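Local coordinates for protein mosquitocidal toxin (Bacillus sphaericus, PDB 2CB4) that probably transfers ADP-ribose from NAD+ to target proteins, being the catalytic domain of a mosquitocidal ADP-ribosyltransferase toxin, at residues I24-L29 and F157-I162; W81-P86 and D256-A261; D88-G93 and V230-N235; S125-R130 and T139-H144; T195-N200 and R205-P210. The protein carries 1 engineered substitution. One frame throughout, in Å; residues are numbered along the deposited sequence.

Contact 1 of 5, residues I24-L29 and F157-I162; sequences IQAASL and FAPGGI
Q25 and A26, the two residues that meet P159 and A158 here, belong to a turn whose carbonyls share one clamp: R188 NH1 is hydrogen-bonded to both Q25 O and A27 O. The turn itself is of type I, running from I24 to A27, and is closed by a bond of 3.2 Å from A27 N to I24 O. Across the gap the contact is apolar and small. The methyl carbon of A26 points toward 157-162, lying 3.8 Å from A158 CB and 4.0 Å from P159 CD, and it also rests 3.6 Å from P159 O. The proline ring touches the turn with P159 CG, 3.9 Å from Q25 CB and 3.8 Å from A26 N. In the ADP-ribosyltransferase fold of this domain, 157-161 is the link from strand 150-156 into strand 162-163, so the N-terminal turn packs against a connection between two sheet strands; F183 of strand 180-184 touches both A26 and A158. The link is also held by R59 NH1, which bonds to A158 O and G160 O. Beyond CG the chain of Q25 runs extended, away from the apolar patch, and its NE2 bonds to N21 OD1.

Contact 2 of 5, residues W81-P86 and D256-A261; sequences WDRRPP and DFDMFA
R83 NE donates to D258 OD2 at 3.1 Å and 166°, a salt bridge that reaches the oxygen from above the carboxylate, 37° out of its plane, although OD2 itself lies in the guanidinium plane. A bend at chi2 (-89°) swings R83 toward this aspartate. Alongside, the selenium of selenomethionine M259 sits at the rim of the W81 indole, SE 3.9 Å from CD1 and near the ring plane: a Met-aromatic contact at the edge. M259 CG lies 3.5 Å from W81 O. One shell out, S145 OG bonds to both R83 NH2 and D258 OD1, while R83 NH1 pairs with D243 and bonds to N148 O. D82 OD1 accepts from R84 N at 3.0 Å, closing an Asx turn, and from R84 NE at 2.9 Å; R84 NH2 reaches D82 OD2 at 2.8 Å, so R84 grips the carboxylate side-on with two nitrogens. R80, on strand 78-82, joins D82 and D256 by salt bridges and is probably the arginine of the R-S-E class of ADP-ribosyltransferases.

Contact 3 of 5, residues D88-G93 and V230-N235; sequences DIFLNG and VFWHEN
Helix 86-92, which follows strand 78-82 of the ADP-ribosyltransferase sheet, meets the chain leaving strand 229-231 through a T-shaped aromatic pair, F90 on W232. The edge of F90 is turned to the indole face, with F90 CD2 3.4 Å from W232 CG. The F90 centroid is 5.1 Å from that of the five-membered ring. Their planes stand at 85°. The methylene of the same residue adds a CH-pi contact, F90 CB lying 3.5 Å from the centroid of the six-membered ring and 7° off its normal. A chi1 of -179°, setting CG opposite the backbone N, lays the W232 indole against F90; W232 NE1 bonds to N87 OD1, which helps fix the ring's rotation. Each face of the indole has a neighbour, F90 CB over the centre and, on the opposite face, E234 N nearer the rim, 3.6 Å above the plane. This patch is also part of an interface, since F257 of a third subunit packs on L91, W232 and E234. Within the helix, N92 ND2 donates to D88 OD1 one turn back. At the far end of the indole L91 CB approaches W232 CH2 at 4.0 Å, and L91 CD1 touches E234 CG at 3.8 Å.

Contact 4 of 5, residues S125-R130 and T139-H144; sequences STTRAR and TPWTPH
T127 and W141 cross at about a right angle, T127 OG1 lying 3.7 Å from W141 CB, beside strand 123-131. That strand carries S125-T126-T127, consistent with the Ser-Thr-Ser motif of R-S-E ADP-ribosyltransferases; S125 OG bonds to Q180, the engineered residue. At T127, chi1 of -174° puts the hydroxyl, not the methyl, beside W141 CB and a bridging water. This water donates to T127 OG1 at 2.9 Å and to R128 O at 2.9 Å, and accepts from W141 N at 2.8 Å. One water thus satisfies three groups between backbones whose T127 and W141 CA atoms are 7.0 Å apart. T127 OG1 has a further partner in E178 O. R130 CD passes 3.7 Å from P140 CA, and a bend at chi3 (85°) turns the guanidinium to the carbonyl of T139. R130 NH1 donates to T139 O at 2.7 Å and 163°, in the carbonyl plane and in the guanidinium plane.

Contact 5 of 5, residues T195-N200 and R205-P210; sequences TYEYHN and RIWINP
T195, Y196 and E197 pair with W207, I206 and R205 as two antiparallel strands, their axes 4.9 Å apart at closest and their directions 153° apart. Backbone bonds fix the register. T195 N to W207 O and W207 N to T195 O, both 2.9 Å, make one hydrogen-bonded pair; E197 N to R205 O belongs to another; Y196 and I206 form the non-hydrogen-bonded pair between them. A side-chain bond reinforces the pairing on the face of T195, E197 and W207. W207 NE1 donates to E197 OE1 at 2.9 Å and 174°, the N-H meeting the oxygen nearly along its C-O bond; OE1 lies exactly in the indole plane, and the carboxylate is nearly coplanar with the ring. E197 reaches it with a chain stretched out from the backbone (chi1 175°). The other oxygen, E197 OE2, accepts from H199 NE2 at 2.7 Å and also bonds to N241, so both ends of the carboxylate are fixed. A water donates to E197 OE1 at 2.8 Å. Apolar contacts flank these bonds. T195 CG2 rests 3.7 Å from W207 CB, and on the other face Y196 CD1 meets I206 CG1 at 3.9 Å, side by side. R205 CD covers part of one face of the W207 ring, while F90 of helix 86-92 touches both T195 and W207. The whole is a beta hairpin, strands 192-199 and 202-208, within the ADP-ribosyltransferase sheet.

In the fold
From the N terminus, contact 1 opens before helix 36-44. Contacts 2 and 3 open on strand 78-82 and helix 86-92, before 157-162 closes contact 1, which therefore crosses both; it joins the N-terminal turn to the link after strand 150-156 and touches contact 3 at S28 and N92. Contact 4, closed within twenty residues, is nested inside all three. Contact 5, the hairpin 195-210, follows contacts 1 and 4 in series and lies inside contact 3, closed at 230-235; contact 2 encloses contacts 3, 4 and 5 and closes last, at 256-261. Contacts 2 to 5 reach the mixed sheet: a probable hydrogen bond from W81 NE1 to W141 O joins contacts 2 and 4, and backbone hydrogen bonds of V230 with I206 and I208 join contacts 3 and 5.

Contact 1 of 5, residues I24-L29 and F157-I162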
# COMPACT_ATOMS: atom_id res chain seq x y z
N ILE A 24 32.67 0.51 24.02
CA ILE A 24 31.30 0.40 23.51
C ILE A 24 30.46 -0.65 24.27
O ILE A 24 29.44 -1.10 23.78
CB ILE A 24 31.24 0.06 22.01
CG1 ILE A 24 32.10 -1.16 21.70
CG2 ILE A 24 31.68 1.26 21.17
CD1 ILE A 24 32.12 -1.50 20.22
N GLN A 25 30.88 -1.02 25.47
CA GLN A 25 30.13 -2.02 26.23
C GLN A 25 28.74 -1.59 26.74
O GLN A 25 27.92 -2.44 27.10
CB GLN A 25 30.98 -2.56 27.39
CG GLN A 25 31.64 -3.88 27.05
CD GLN A 25 32.60 -4.37 28.11
OE1 GLN A 25 32.46 -4.07 29.30
NE2 GLN A 25 33.60 -5.13 27.68
N ALA A 26 28.49 -0.27 26.81
CA ALA A 26 27.20 0.25 27.30
C ALA A 26 26.16 0.25 26.17
O ALA A 26 24.98 0.49 26.40
CB ALA A 26 27.37 1.67 27.87
N ALA A 27 26.62 -0.03 24.95
CA ALA A 27 25.78 0.01 23.76
C ALA A 27 24.38 -0.55 23.82
O ALA A 27 24.14 -1.70 24.24
CB ALA A 27 26.52 -0.53 22.53
N SER A 28 23.49 0.28 23.31
CA SER A 28 22.08 -0.04 23.14
C SER A 28 22.00 -0.81 21.80
O SER A 28 21.29 -1.80 21.70
CB SER A 28 21.28 1.26 23.04
OG SER A 28 19.94 0.92 23.20
N LEU A 29 22.75 -0.36 20.78
CA LEU A 29 22.83 -1.06 19.48
C LEU A 29 23.87 -2.17 19.75
O LEU A 29 25.05 -2.01 19.46
CB LEU A 29 23.37 -0.10 18.40
CG LEU A 29 22.57 1.19 18.17
CD1 LEU A 29 23.07 1.95 16.94
CD2 LEU A 29 21.07 0.86 18.05
N PHE A 157 26.22 5.88 34.99
CA PHE A 157 27.51 5.23 35.36
C PHE A 157 27.54 4.07 34.39
O PHE A 157 26.80 3.13 34.53
CB PHE A 157 27.53 4.73 36.80
CG PHE A 157 27.51 5.84 37.83
CD1 PHE A 157 28.70 6.50 38.18
CD2 PHE A 157 26.31 6.24 38.43
CE1 PHE A 157 28.68 7.50 39.14
CE2 PHE A 157 26.30 7.24 39.38
CZ PHE A 157 27.50 7.87 39.74
N ALA A 158 28.38 4.19 33.37
CA ALA A 158 28.44 3.19 32.32
C ALA A 158 29.89 2.84 32.00
O ALA A 158 30.81 3.64 32.21
CB ALA A 158 27.75 3.80 31.02
N PRO A 159 30.08 1.68 31.42
CA PRO A 159 31.41 1.28 31.01
C PRO A 159 31.71 1.98 29.69
O PRO A 159 30.83 2.15 28.84
CB PRO A 159 31.25 -0.24 30.72
CG PRO A 159 29.77 -0.41 30.37
CD PRO A 159 29.10 0.55 31.31
N GLY A 160 32.98 2.35 29.50
CA GLY A 160 33.40 2.95 28.24
C GLY A 160 33.12 4.41 28.01
O GLY A 160 33.06 5.23 28.94
N GLY A 161 32.97 4.71 26.73
CA GLY A 161 32.74 6.05 26.26
C GLY A 161 34.06 6.65 25.74
O GLY A 161 35.13 6.34 26.26
N ILE A 162 33.96 7.52 24.74
CA ILE A 162 35.11 8.24 24.17
C ILE A 162 35.24 9.55 24.90
O ILE A 162 34.28 10.31 25.00
CB ILE A 162 34.85 8.57 22.70
CG1 ILE A 162 34.51 7.30 21.92
CG2 ILE A 162 36.01 9.32 22.11
CD1 ILE A 162 33.95 7.64 20.52

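Contact 2 of 5, residues W81-P86 and D256-A261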
# COMPACT_ATOMS: atom_id res chain seq x y z
N TRP A 81 21.01 15.61 29.72
CA TRP A 81 19.80 16.42 29.71
C TRP A 81 18.95 15.87 28.59
O TRP A 81 19.41 15.73 27.45
CB TRP A 81 20.16 17.87 29.37
CG TRP A 81 20.91 18.54 30.50
CD1 TRP A 81 22.28 18.74 30.59
CD2 TRP A 81 20.33 19.14 31.66
NE1 TRP A 81 22.58 19.38 31.76
CE2 TRP A 81 21.41 19.64 32.45
CE3 TRP A 81 19.02 19.24 32.16
CZ2 TRP A 81 21.21 20.29 33.68
CZ3 TRP A 81 18.82 19.91 33.38
CH2 TRP A 81 19.91 20.43 34.12
N ASP A 82 17.69 15.55 28.89
CA ASP A 82 16.80 14.98 27.88
C ASP A 82 15.36 15.38 28.18
O ASP A 82 14.95 15.44 29.36
CB ASP A 82 16.94 13.43 27.84
CG ASP A 82 16.67 12.84 26.45
OD1 ASP A 82 15.53 12.96 25.98
OD2 ASP A 82 17.59 12.26 25.82
N ARG A 83 14.59 15.64 27.12
CA ARG A 83 13.18 16.02 27.28
C ARG A 83 12.28 14.78 27.46
O ARG A 83 11.15 14.91 27.88
CB ARG A 83 12.67 16.89 26.11
CG ARG A 83 13.41 18.25 25.92
CD ARG A 83 12.77 19.36 26.72
NE ARG A 83 13.55 20.59 26.83
CZ ARG A 83 13.20 21.61 27.61
NH1 ARG A 83 12.08 21.54 28.28
NH2 ARG A 83 13.94 22.68 27.74
N ARG A 84 12.80 13.58 27.17
CA ARG A 84 12.06 12.33 27.29
C ARG A 84 11.97 11.84 28.73
O ARG A 84 12.95 11.90 29.47
CB ARG A 84 12.59 11.25 26.33
CG ARG A 84 12.46 11.66 24.86
CD ARG A 84 13.26 10.69 23.95
NE ARG A 84 14.70 10.84 24.19
CZ ARG A 84 15.62 9.97 23.80
NH1 ARG A 84 15.27 8.88 23.14
NH2 ARG A 84 16.90 10.20 24.09
N PRO A 85 10.79 11.37 29.15
CA PRO A 85 10.58 10.97 30.54
C PRO A 85 11.01 9.56 30.90
O PRO A 85 11.30 8.74 30.01
CB PRO A 85 9.08 11.15 30.72
CG PRO A 85 8.52 10.79 29.33
CD PRO A 85 9.54 11.22 28.34
N PRO A 86 11.05 9.27 32.20
CA PRO A 86 11.48 7.95 32.69
C PRO A 86 10.77 6.73 32.08
O PRO A 86 11.40 5.67 31.91
CB PRO A 86 11.27 8.03 34.22
CG PRO A 86 10.86 9.38 34.54
CD PRO A 86 10.66 10.19 33.30
N ASP A 256 18.37 15.01 20.66
CA ASP A 256 19.69 15.53 21.07
C ASP A 256 19.81 17.05 20.99
O ASP A 256 20.89 17.59 21.13
CB ASP A 256 20.83 14.96 20.19
CG ASP A 256 20.96 13.45 20.29
OD1 ASP A 256 20.49 12.87 21.30
OD2 ASP A 256 21.55 12.86 19.36
N PHE A 257 18.71 17.76 20.75
CA PHE A 257 18.81 19.20 20.62
C PHE A 257 19.44 19.85 21.85
O PHE A 257 20.27 20.75 21.74
CB PHE A 257 17.42 19.81 20.31
CG PHE A 257 17.49 21.24 19.81
CD1 PHE A 257 17.88 21.52 18.49
CD2 PHE A 257 17.20 22.31 20.67
CE1 PHE A 257 17.97 22.83 18.03
CE2 PHE A 257 17.27 23.63 20.21
CZ PHE A 257 17.65 23.90 18.89
N ASP A 258 19.03 19.40 23.02
CA ASP A 258 19.53 19.94 24.27
C ASP A 258 20.88 19.42 24.76
O ASP A 258 21.28 19.69 25.87
CB ASP A 258 18.47 19.79 25.36
CG ASP A 258 17.32 20.78 25.17
OD1 ASP A 258 17.61 21.98 24.90
OD2 ASP A 258 16.16 20.33 25.18
N MSE A 259 21.58 18.67 23.90
CA MSE A 259 22.89 18.14 24.22
C MSE A 259 23.95 18.55 23.16
O MSE A 259 25.04 18.04 23.16
CB MSE A 259 22.91 16.61 24.43
CG MSE A 259 22.43 16.16 25.82
SE MSE A 259 23.35 16.81 27.34
CE MSE A 259 24.77 15.66 27.02
N PHE A 260 23.58 19.46 22.26
CA PHE A 260 24.48 19.96 21.21
C PHE A 260 25.20 21.14 21.86
O PHE A 260 24.56 22.00 22.48
CB PHE A 260 23.65 20.43 20.00
CG PHE A 260 24.50 20.94 18.85
CD1 PHE A 260 25.72 20.31 18.54
CD2 PHE A 260 24.09 22.04 18.11
CE1 PHE A 260 26.51 20.78 17.50
CE2 PHE A 260 24.87 22.52 17.05
CZ PHE A 260 26.09 21.90 16.75
N ALA A 261 26.53 21.17 21.75
CA ALA A 261 27.32 22.21 22.42
C ALA A 261 26.87 23.67 22.36
O ALA A 261 26.76 24.32 23.40
CB ALA A 261 28.81 22.05 22.16

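Contact 3 of 5, residues D88-G93 and V230-N235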
# COMPACT_ATOMS: atom_id res chain seq x y z
N ASP A 88 9.98 6.23 29.21
CA ASP A 88 10.67 5.97 27.95
C ASP A 88 12.16 5.53 28.28
O ASP A 88 12.54 4.41 28.06
CB ASP A 88 10.65 7.24 27.08
CG ASP A 88 11.32 7.03 25.73
OD1 ASP A 88 11.87 5.93 25.49
OD2 ASP A 88 11.28 7.94 24.89
N ILE A 89 12.94 6.46 28.84
CA ILE A 89 14.36 6.25 29.16
C ILE A 89 14.74 5.08 30.08
O ILE A 89 15.69 4.33 29.75
CB ILE A 89 15.05 7.58 29.59
CG1 ILE A 89 14.79 8.71 28.55
CG2 ILE A 89 16.57 7.35 29.86
CD1 ILE A 89 15.16 8.32 27.10
N PHE A 90 14.03 4.90 31.19
CA PHE A 90 14.35 3.80 32.12
C PHE A 90 13.93 2.46 31.52
O PHE A 90 14.31 1.40 32.01
CB PHE A 90 13.68 3.96 33.49
CG PHE A 90 14.32 5.00 34.38
CD1 PHE A 90 15.46 5.65 34.00
CD2 PHE A 90 13.74 5.34 35.60
CE1 PHE A 90 16.03 6.62 34.81
CE2 PHE A 90 14.31 6.32 36.40
CZ PHE A 90 15.46 6.95 36.01
N LEU A 91 13.13 2.51 30.46
CA LEU A 91 12.69 1.29 29.81
C LEU A 91 13.60 0.94 28.62
O LEU A 91 13.98 -0.20 28.44
CB LEU A 91 11.26 1.45 29.32
CG LEU A 91 10.71 0.26 28.50
CD1 LEU A 91 10.56 -1.00 29.34
CD2 LEU A 91 9.38 0.58 27.81
N ASN A 92 13.93 1.94 27.82
CA ASN A 92 14.70 1.76 26.60
C ASN A 92 16.16 2.19 26.61
O ASN A 92 16.90 1.83 25.72
CB ASN A 92 14.01 2.57 25.46
CG ASN A 92 12.62 2.08 25.18
OD1 ASN A 92 12.41 0.92 24.86
ND2 ASN A 92 11.65 2.97 25.31
N GLY A 93 16.54 3.02 27.58
CA GLY A 93 17.88 3.58 27.67
C GLY A 93 18.00 4.72 26.67
O GLY A 93 17.00 5.28 26.19
N VAL A 230 10.75 8.99 43.84
CA VAL A 230 9.99 7.85 43.37
C VAL A 230 10.84 6.74 42.75
O VAL A 230 11.76 7.00 41.99
CB VAL A 230 8.91 8.34 42.33
CG1 VAL A 230 8.10 7.19 41.78
CG2 VAL A 230 8.00 9.35 42.97
N PHE A 231 10.51 5.49 43.10
CA PHE A 231 11.16 4.30 42.54
C PHE A 231 10.34 3.93 41.33
O PHE A 231 9.17 3.61 41.43
CB PHE A 231 11.23 3.15 43.55
CG PHE A 231 12.19 3.43 44.63
CD1 PHE A 231 13.49 2.94 44.58
CD2 PHE A 231 11.87 4.38 45.61
CE1 PHE A 231 14.41 3.28 45.56
CE2 PHE A 231 12.79 4.74 46.59
CZ PHE A 231 14.07 4.18 46.56
N TRP A 232 10.97 4.02 40.18
CA TRP A 232 10.30 3.77 38.94
C TRP A 232 9.94 2.32 38.66
O TRP A 232 10.60 1.39 39.12
CB TRP A 232 11.23 4.28 37.83
CG TRP A 232 10.67 4.11 36.43
CD1 TRP A 232 9.81 4.97 35.77
CD2 TRP A 232 10.92 3.00 35.52
NE1 TRP A 232 9.52 4.46 34.53
CE2 TRP A 232 10.18 3.26 34.35
CE3 TRP A 232 11.67 1.81 35.61
CZ2 TRP A 232 10.20 2.39 33.25
CZ3 TRP A 232 11.66 0.94 34.52
CH2 TRP A 232 10.93 1.24 33.35
N HIS A 233 8.90 2.14 37.84
CA HIS A 233 8.50 0.83 37.30
C HIS A 233 7.86 1.16 35.94
O HIS A 233 7.43 2.30 35.74
CB HIS A 233 7.57 -0.01 38.22
CG HIS A 233 6.27 0.65 38.54
ND1 HIS A 233 5.23 0.73 37.63
CD2 HIS A 233 5.82 1.23 39.68
CE1 HIS A 233 4.21 1.37 38.19
NE2 HIS A 233 4.54 1.68 39.44
N GLU A 234 7.83 0.20 35.02
CA GLU A 234 7.24 0.43 33.68
C GLU A 234 5.87 1.08 33.83
O GLU A 234 5.07 0.70 34.70
CB GLU A 234 6.96 -0.91 32.99
CG GLU A 234 8.01 -1.45 32.06
CD GLU A 234 7.45 -2.55 31.14
OE1 GLU A 234 7.44 -3.75 31.53
OE2 GLU A 234 6.99 -2.18 30.03
N ASN A 235 5.58 2.04 32.94
CA ASN A 235 4.29 2.71 32.92
C ASN A 235 3.89 3.34 34.23
O ASN A 235 2.71 3.38 34.56
CB ASN A 235 3.18 1.74 32.51
CG ASN A 235 3.44 1.09 31.16
OD1 ASN A 235 3.28 -0.13 31.01
ND2 ASN A 235 3.85 1.90 30.18

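Contact 4 of 5, residues S125-R130 and T139-H144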
# COMPACT_ATOMS: atom_id res chain seq x y z
N SER A 125 25.44 11.52 23.42
CA SER A 125 26.33 12.26 24.30
C SER A 125 25.93 12.25 25.75
O SER A 125 24.78 12.12 26.10
CB SER A 125 26.39 13.74 23.85
OG SER A 125 27.20 13.81 22.70
N THR A 126 26.91 12.53 26.59
CA THR A 126 26.71 12.74 28.04
C THR A 126 27.73 13.84 28.37
O THR A 126 28.60 14.16 27.60
CB THR A 126 26.90 11.45 28.88
OG1 THR A 126 28.25 11.04 28.73
CG2 THR A 126 25.96 10.28 28.33
N THR A 127 27.58 14.48 29.52
CA THR A 127 28.48 15.51 29.97
C THR A 127 28.88 15.09 31.40
O THR A 127 28.12 14.45 32.10
CB THR A 127 27.85 16.95 29.89
OG1 THR A 127 28.84 17.93 30.22
CG2 THR A 127 26.67 17.11 30.85
N ARG A 128 30.08 15.46 31.81
CA ARG A 128 30.55 15.09 33.15
C ARG A 128 29.94 15.90 34.25
O ARG A 128 29.75 17.10 34.11
CB ARG A 128 32.08 15.23 33.23
CG ARG A 128 32.84 14.49 32.12
CD ARG A 128 34.34 14.57 32.35
NE ARG A 128 34.72 13.85 33.55
CZ ARG A 128 35.76 14.15 34.32
NH1 ARG A 128 36.53 15.18 34.03
NH2 ARG A 128 36.02 13.43 35.41
N ALA A 129 29.66 15.24 35.38
CA ALA A 129 29.18 15.93 36.57
C ALA A 129 30.40 16.81 37.02
O ALA A 129 31.57 16.44 36.83
CB ALA A 129 28.80 14.93 37.65
N ARG A 130 30.13 18.00 37.56
CA ARG A 130 31.19 18.91 37.96
C ARG A 130 31.26 19.10 39.46
O ARG A 130 30.23 19.22 40.14
CB ARG A 130 31.01 20.26 37.30
CG ARG A 130 31.24 20.26 35.82
CD ARG A 130 30.87 21.64 35.31
NE ARG A 130 31.99 22.55 35.44
CZ ARG A 130 31.97 23.72 36.09
NH1 ARG A 130 30.89 24.20 36.68
NH2 ARG A 130 33.08 24.43 36.11
N THR A 139 27.38 23.60 39.25
CA THR A 139 26.61 23.60 38.02
C THR A 139 27.29 22.90 36.84
O THR A 139 28.42 23.25 36.47
CB THR A 139 26.20 25.03 37.65
OG1 THR A 139 25.73 25.69 38.83
CG2 THR A 139 25.09 25.04 36.59
N PRO A 140 26.62 21.93 36.21
CA PRO A 140 27.21 21.26 35.06
C PRO A 140 26.90 22.08 33.81
O PRO A 140 26.22 23.11 33.88
CB PRO A 140 26.44 19.92 35.01
CG PRO A 140 25.09 20.25 35.54
CD PRO A 140 25.29 21.36 36.56
N TRP A 141 27.41 21.62 32.68
CA TRP A 141 27.07 22.21 31.39
C TRP A 141 25.52 22.01 31.37
O TRP A 141 25.01 20.92 31.68
CB TRP A 141 27.73 21.41 30.26
CG TRP A 141 27.39 21.91 28.88
CD1 TRP A 141 28.14 22.76 28.11
CD2 TRP A 141 26.20 21.59 28.11
NE1 TRP A 141 27.49 22.99 26.91
CE2 TRP A 141 26.32 22.27 26.87
CE3 TRP A 141 25.09 20.74 28.31
CZ2 TRP A 141 25.35 22.18 25.87
CZ3 TRP A 141 24.12 20.65 27.32
CH2 TRP A 141 24.24 21.39 26.12
N THR A 142 24.78 23.09 31.08
CA THR A 142 23.32 23.09 31.10
C THR A 142 22.78 23.65 29.79
O THR A 142 23.34 24.60 29.24
CB THR A 142 22.86 23.97 32.28
OG1 THR A 142 23.41 23.47 33.49
CG2 THR A 142 21.34 24.06 32.39
N PRO A 143 21.68 23.08 29.27
CA PRO A 143 21.09 23.58 28.02
C PRO A 143 20.52 24.98 28.20
O PRO A 143 20.02 25.33 29.27
CB PRO A 143 19.96 22.57 27.72
CG PRO A 143 20.20 21.40 28.57
CD PRO A 143 21.05 21.82 29.72
N HIS A 144 20.55 25.79 27.15
CA HIS A 144 19.99 27.14 27.24
C HIS A 144 18.50 27.13 27.56
O HIS A 144 17.98 28.05 28.17
CB HIS A 144 20.19 27.89 25.89
CG HIS A 144 21.60 28.28 25.64
ND1 HIS A 144 22.19 28.22 24.39
CD2 HIS A 144 22.56 28.75 26.48
CE1 HIS A 144 23.43 28.65 24.47
NE2 HIS A 144 23.68 28.99 25.73
O HOH W 1 29.20 19.53 32.58

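Contact 5 of 5, residues T195-N200 and R205-P210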
# COMPACT_ATOMS: atom_id res chain seq x y z
N THR A 195 17.14 10.19 37.80
CA THR A 195 16.94 11.40 37.02
C THR A 195 16.22 12.44 37.85
O THR A 195 15.44 12.11 38.74
CB THR A 195 16.22 11.16 35.64
OG1 THR A 195 16.38 12.33 34.83
CG2 THR A 195 14.72 10.89 35.82
N TYR A 196 16.50 13.70 37.58
CA TYR A 196 15.82 14.80 38.23
C TYR A 196 14.79 15.27 37.20
O TYR A 196 15.13 15.49 36.04
CB TYR A 196 16.73 16.01 38.40
CG TYR A 196 17.72 15.89 39.50
CD1 TYR A 196 17.57 14.94 40.50
CD2 TYR A 196 18.81 16.72 39.55
CE1 TYR A 196 18.50 14.81 41.52
CE2 TYR A 196 19.73 16.64 40.58
CZ TYR A 196 19.57 15.68 41.56
OH TYR A 196 20.51 15.58 42.56
N GLU A 197 13.55 15.46 37.65
CA GLU A 197 12.52 16.00 36.78
C GLU A 197 12.38 17.49 37.14
O GLU A 197 12.02 17.83 38.26
CB GLU A 197 11.19 15.30 37.01
CG GLU A 197 10.06 15.90 36.23
CD GLU A 197 8.79 15.07 36.30
OE1 GLU A 197 8.82 13.94 36.82
OE2 GLU A 197 7.76 15.57 35.84
N TYR A 198 12.67 18.37 36.18
CA TYR A 198 12.55 19.83 36.41
C TYR A 198 11.35 20.37 35.66
O TYR A 198 11.10 19.97 34.52
CB TYR A 198 13.76 20.57 35.80
CG TYR A 198 15.08 20.34 36.48
CD1 TYR A 198 15.48 21.14 37.54
CD2 TYR A 198 15.97 19.35 36.03
CE1 TYR A 198 16.72 20.94 38.18
CE2 TYR A 198 17.23 19.17 36.65
CZ TYR A 198 17.59 19.98 37.72
OH TYR A 198 18.82 19.82 38.35
N HIS A 199 10.64 21.31 36.29
CA HIS A 199 9.51 22.03 35.65
C HIS A 199 9.90 23.48 35.85
O HIS A 199 10.11 23.92 36.98
CB HIS A 199 8.18 21.77 36.38
CG HIS A 199 7.66 20.37 36.22
ND1 HIS A 199 6.40 19.99 36.63
CD2 HIS A 199 8.25 19.25 35.73
CE1 HIS A 199 6.23 18.70 36.39
NE2 HIS A 199 7.33 18.23 35.83
N ASN A 200 10.06 24.21 34.75
CA ASN A 200 10.47 25.62 34.80
C ASN A 200 11.78 25.86 35.54
O ASN A 200 11.94 26.90 36.20
CB ASN A 200 9.40 26.52 35.42
CG ASN A 200 8.02 26.20 34.93
OD1 ASN A 200 7.05 26.38 35.66
ND2 ASN A 200 7.93 25.69 33.72
N ARG A 205 10.71 16.36 41.24
CA ARG A 205 10.75 14.95 41.56
C ARG A 205 12.09 14.34 41.25
O ARG A 205 12.75 14.73 40.29
CB ARG A 205 9.67 14.23 40.77
CG ARG A 205 9.60 12.75 41.00
CD ARG A 205 8.22 12.27 40.59
NE ARG A 205 7.24 12.52 41.63
CZ ARG A 205 5.97 12.90 41.42
NH1 ARG A 205 5.54 13.10 40.18
NH2 ARG A 205 5.16 13.11 42.44
N ILE A 206 12.45 13.33 42.05
CA ILE A 206 13.68 12.57 41.86
C ILE A 206 13.24 11.14 41.61
O ILE A 206 12.51 10.57 42.41
CB ILE A 206 14.61 12.62 43.10
CG1 ILE A 206 15.05 14.07 43.35
CG2 ILE A 206 15.85 11.71 42.88
CD1 ILE A 206 15.60 14.32 44.73
N TRP A 207 13.65 10.59 40.47
CA TRP A 207 13.31 9.23 40.07
C TRP A 207 14.52 8.33 40.24
O TRP A 207 15.62 8.67 39.80
CB TRP A 207 12.97 9.21 38.58
CG TRP A 207 11.68 9.90 38.25
CD1 TRP A 207 11.49 11.23 37.87
CD2 TRP A 207 10.39 9.28 38.19
NE1 TRP A 207 10.16 11.46 37.63
CE2 TRP A 207 9.46 10.29 37.82
CE3 TRP A 207 9.92 7.99 38.47
CZ2 TRP A 207 8.09 10.03 37.70
CZ3 TRP A 207 8.56 7.74 38.35
CH2 TRP A 207 7.66 8.75 37.94
N ILE A 208 14.30 7.18 40.86
CA ILE A 208 15.34 6.18 41.06
C ILE A 208 15.03 5.00 40.14
O ILE A 208 13.88 4.56 40.07
CB ILE A 208 15.35 5.66 42.51
CG1 ILE A 208 15.40 6.82 43.52
CG2 ILE A 208 16.51 4.70 42.72
CD1 ILE A 208 16.63 7.63 43.41
N ASN A 209 16.04 4.50 39.43
CA ASN A 209 15.88 3.33 38.55
C ASN A 209 16.27 2.11 39.42
O ASN A 209 17.45 1.90 39.67
CB ASN A 209 16.83 3.42 37.36
CG ASN A 209 16.69 2.25 36.42
OD1 ASN A 209 15.83 1.39 36.60
ND2 ASN A 209 17.51 2.23 35.39
N PRO A 210 15.30 1.33 39.88
CA PRO A 210 15.61 0.16 40.74
C PRO A 210 16.46 -0.91 40.04
O PRO A 210 17.06 -1.75 40.69
CB PRO A 210 14.22 -0.42 41.06
CG PRO A 210 13.25 0.68 40.75
CD PRO A 210 13.86 1.42 39.58
O HOH W 2 6.33 13.28 37.81